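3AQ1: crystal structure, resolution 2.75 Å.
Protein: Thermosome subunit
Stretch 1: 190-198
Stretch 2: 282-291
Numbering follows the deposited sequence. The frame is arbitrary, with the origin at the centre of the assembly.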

# COMPACT_ATOMS: atom_id res chain seq x y z
N ILE A 190 -0.78 28.48 8.86
CA ILE A 190 0.26 27.62 9.39
C ILE A 190 1.61 27.86 8.74
O ILE A 190 1.73 27.88 7.51
N LEU A 191 2.62 28.02 9.58
CA LEU A 191 4.00 28.20 9.13
C LEU A 191 4.82 26.96 9.53
O LEU A 191 4.79 26.56 10.69
N LEU A 192 5.52 26.35 8.58
CA LEU A 192 6.39 25.21 8.90
C LEU A 192 7.86 25.62 8.86
O LEU A 192 8.32 26.15 7.85
N LEU A 193 8.58 25.38 9.95
CA LEU A 193 10.01 25.69 10.01
C LEU A 193 10.83 24.43 10.20
O LEU A 193 10.58 23.66 11.12
N SER A 194 11.80 24.21 9.33
CA SER A 194 12.77 23.13 9.55
C SER A 194 14.00 23.72 10.24
O SER A 194 14.83 23.01 10.78
N CYS A 195 14.09 25.05 10.23
CA CYS A 195 15.17 25.71 10.94
C CYS A 195 14.77 26.01 12.38
O CYS A 195 13.59 26.15 12.69
N PRO A 196 15.77 26.11 13.26
CA PRO A 196 15.53 26.46 14.66
C PRO A 196 15.18 27.93 14.77
O PRO A 196 15.62 28.72 13.94
N VAL A 197 14.41 28.29 15.79
CA VAL A 197 14.22 29.68 16.15
C VAL A 197 14.98 29.96 17.44
O VAL A 197 14.39 30.25 18.47
N GLU A 198 16.30 29.87 17.37
CA GLU A 198 17.13 30.14 18.54
C GLU A 198 18.54 30.50 18.11
O GLU A 198 18.88 30.39 16.93
N THR A 282 4.63 25.65 3.01
CA THR A 282 5.94 25.36 2.45
C THR A 282 6.98 25.41 3.55
O THR A 282 7.16 26.43 4.20
N ILE A 283 7.63 24.28 3.77
CA ILE A 283 8.64 24.16 4.80
C ILE A 283 9.76 25.15 4.54
O ILE A 283 10.31 25.20 3.45
N ILE A 284 10.10 25.92 5.56
CA ILE A 284 11.02 27.04 5.42
C ILE A 284 12.34 26.75 6.11
O ILE A 284 12.35 26.27 7.25
N GLN A 285 13.44 27.05 5.43
CA GLN A 285 14.77 26.79 5.99
C GLN A 285 15.47 28.07 6.41
O GLN A 285 16.34 28.05 7.28
N ASP A 286 15.09 29.18 5.80
CA ASP A 286 15.70 30.47 6.10
C ASP A 286 14.59 31.37 6.63
O ASP A 286 13.61 31.62 5.93
N LEU A 287 14.74 31.83 7.87
CA LEU A 287 13.75 32.75 8.45
C LEU A 287 13.67 34.08 7.69
O LEU A 287 12.71 34.83 7.84
N ASP A 288 14.69 34.36 6.88
CA ASP A 288 14.77 35.64 6.19
C ASP A 288 13.98 35.62 4.89
O ASP A 288 13.78 36.65 4.24
N GLN A 289 13.52 34.43 4.51
CA GLN A 289 12.83 34.26 3.25
C GLN A 289 11.47 33.60 3.42
O GLN A 289 11.21 32.54 2.86
N ILE A 290 10.61 34.25 4.20
CA ILE A 290 9.26 33.75 4.41
C ILE A 290 8.30 34.55 3.55
O ILE A 290 8.26 35.77 3.65
N THR A 291 7.53 33.86 2.72
CA THR A 291 6.55 34.51 1.84
C THR A 291 5.16 34.36 2.42
O THR A 291 4.96 33.65 3.39

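The two stretches run side by side, and the backbones of Leu193 and Ile284 form a single beta bridge. Two hydrogen bonds hold it. Ile284 N donates to Leu192 O at 2.9 Å, and Ser194 N donates to Ile284 O at 3.0 Å. One water extends the pairing by a step: it accepts from Leu192 N at 2.7 Å and donates to Thr282 O at 2.8 Å.

Most side-chain contacts are apolar. Leu191 (chi1 t, chi2 p) leaves its backbone sideways, but its end comes nearer to the other stretch. There Leu191 CD1 meets Ile284 CD1 at 3.5 Å and Ile290 CG2 at 3.8 Å. Ile284 and Ile290 are both m, t, and Ile290 points toward the strand. Leu192, also m, t, points toward stretch 2 as well; its CD1 lies 4.4 Å from Ile283 CG1, a looser contact. Leu193 (m, t) starts away, yet its end returns. Leu193 CD2 reaches Ile284 CG2 at 3.9 Å, and Leu193 CD1 reaches Leu287 CD2 at 3.8 Å.

Leu287 (m, t) gathers several neighbours at the far end of the contact. Its CG packs against Cys195 SG at 3.7 Å, and its CD2 lies 4.4 Å from Val197 CG2. Cys195 is p and points toward stretch 2. Val197 is t and sits sideways.

The polar side-chain contacts centre on Ser194, which is p and points toward stretch 2. Ser194 OG donates to Ile284 O at 3.2 Å, so this carbonyl accepts from both the backbone and the side chain of one residue. Ser194 OG also lies 2.8 Å from Gln285 NE2. Gln285 has chi1 and chi2 between wells, and its end comes nearer to the serine.

Within stretch 2, Asp286 (t) points away. Its OD1 accepts from Asp288 N at 2.8 Å, bracing the type I turn from Asp286 to Gln289.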

# COMPACT_ATOMS: atom_id res chain seq x y z
CB ILE A 190 -0.12 26.17 9.21
CG1 ILE A 190 -1.38 25.88 10.03
CG2 ILE A 190 1.04 25.25 9.60
CD1 ILE A 190 -2.16 24.72 9.53
CB LEU A 191 4.59 29.47 9.75
CG LEU A 191 6.03 29.87 9.44
CD1 LEU A 191 6.15 30.38 8.01
CD2 LEU A 191 6.54 30.92 10.41
CB LEU A 192 6.12 24.03 7.95
CG LEU A 192 4.63 23.69 7.86
CD1 LEU A 192 4.33 22.63 6.82
CD2 LEU A 192 4.12 23.25 9.20
CB LEU A 193 10.33 26.64 11.17
CG LEU A 193 9.56 27.97 11.27
CD1 LEU A 193 10.08 28.84 12.41
CD2 LEU A 193 9.64 28.73 9.97
CB SER A 194 13.17 22.49 8.22
OG SER A 194 13.87 23.42 7.41
CB CYS A 195 15.57 27.01 10.23
SG CYS A 195 14.31 28.26 10.15
CB PRO A 196 16.90 26.23 15.33
CG PRO A 196 17.78 25.60 14.29
CD PRO A 196 17.21 26.01 12.97
CB VAL A 197 12.75 30.03 16.35
CG1 VAL A 197 12.58 31.54 16.55
CG2 VAL A 197 11.92 29.56 15.15
CB GLU A 198 17.17 28.92 19.48
CG GLU A 198 17.90 27.70 18.92
CD GLU A 198 17.56 26.40 19.64
OE1 GLU A 198 17.98 25.33 19.14
OE2 GLU A 198 16.86 26.42 20.69
CB THR A 282 6.29 26.35 1.33
OG1 THR A 282 5.22 26.39 0.38
CG2 THR A 282 7.58 25.93 0.64
CB ILE A 283 9.24 22.74 4.83
CG1 ILE A 283 8.12 21.69 4.82
CG2 ILE A 283 10.15 22.59 6.02
CD1 ILE A 283 8.50 20.35 5.39
CB ILE A 284 10.42 28.27 6.06
CG1 ILE A 284 9.48 28.96 5.08
CG2 ILE A 284 11.49 29.21 6.53
CD1 ILE A 284 8.76 30.08 5.72
CB GLN A 285 15.65 26.02 5.01
CG GLN A 285 15.79 24.55 5.34
CD GLN A 285 15.00 23.67 4.39
OE1 GLN A 285 14.73 24.07 3.25
NE2 GLN A 285 14.64 22.46 4.84
CB ASP A 286 16.33 31.06 4.83
CG ASP A 286 17.14 32.34 5.09
OD1 ASP A 286 16.99 32.97 6.16
OD2 ASP A 286 17.93 32.73 4.20
CB LEU A 287 14.07 33.03 9.93
CG LEU A 287 14.02 31.90 10.95
CD1 LEU A 287 14.67 32.34 12.24
CD2 LEU A 287 12.60 31.42 11.19
CB ASP A 288 16.23 36.02 5.94
CG ASP A 288 16.91 36.56 7.19
OD1 ASP A 288 16.24 37.32 7.92
OD2 ASP A 288 18.10 36.23 7.43
CB GLN A 289 13.72 33.49 2.28
CG GLN A 289 14.95 34.29 1.84
CD GLN A 289 15.99 33.46 1.13
OE1 GLN A 289 16.24 32.30 1.48
NE2 GLN A 289 16.63 34.05 0.11
CB ILE A 290 8.81 33.90 5.88
CG1 ILE A 290 9.76 33.16 6.80
CG2 ILE A 290 7.41 33.36 6.07
CD1 ILE A 290 9.23 33.05 8.20
CB THR A 291 6.52 33.84 0.45
OG1 THR A 291 7.85 33.66 -0.04
CG2 THR A 291 5.73 34.68 -0.54
O HOH W 1 5.29 27.32 6.04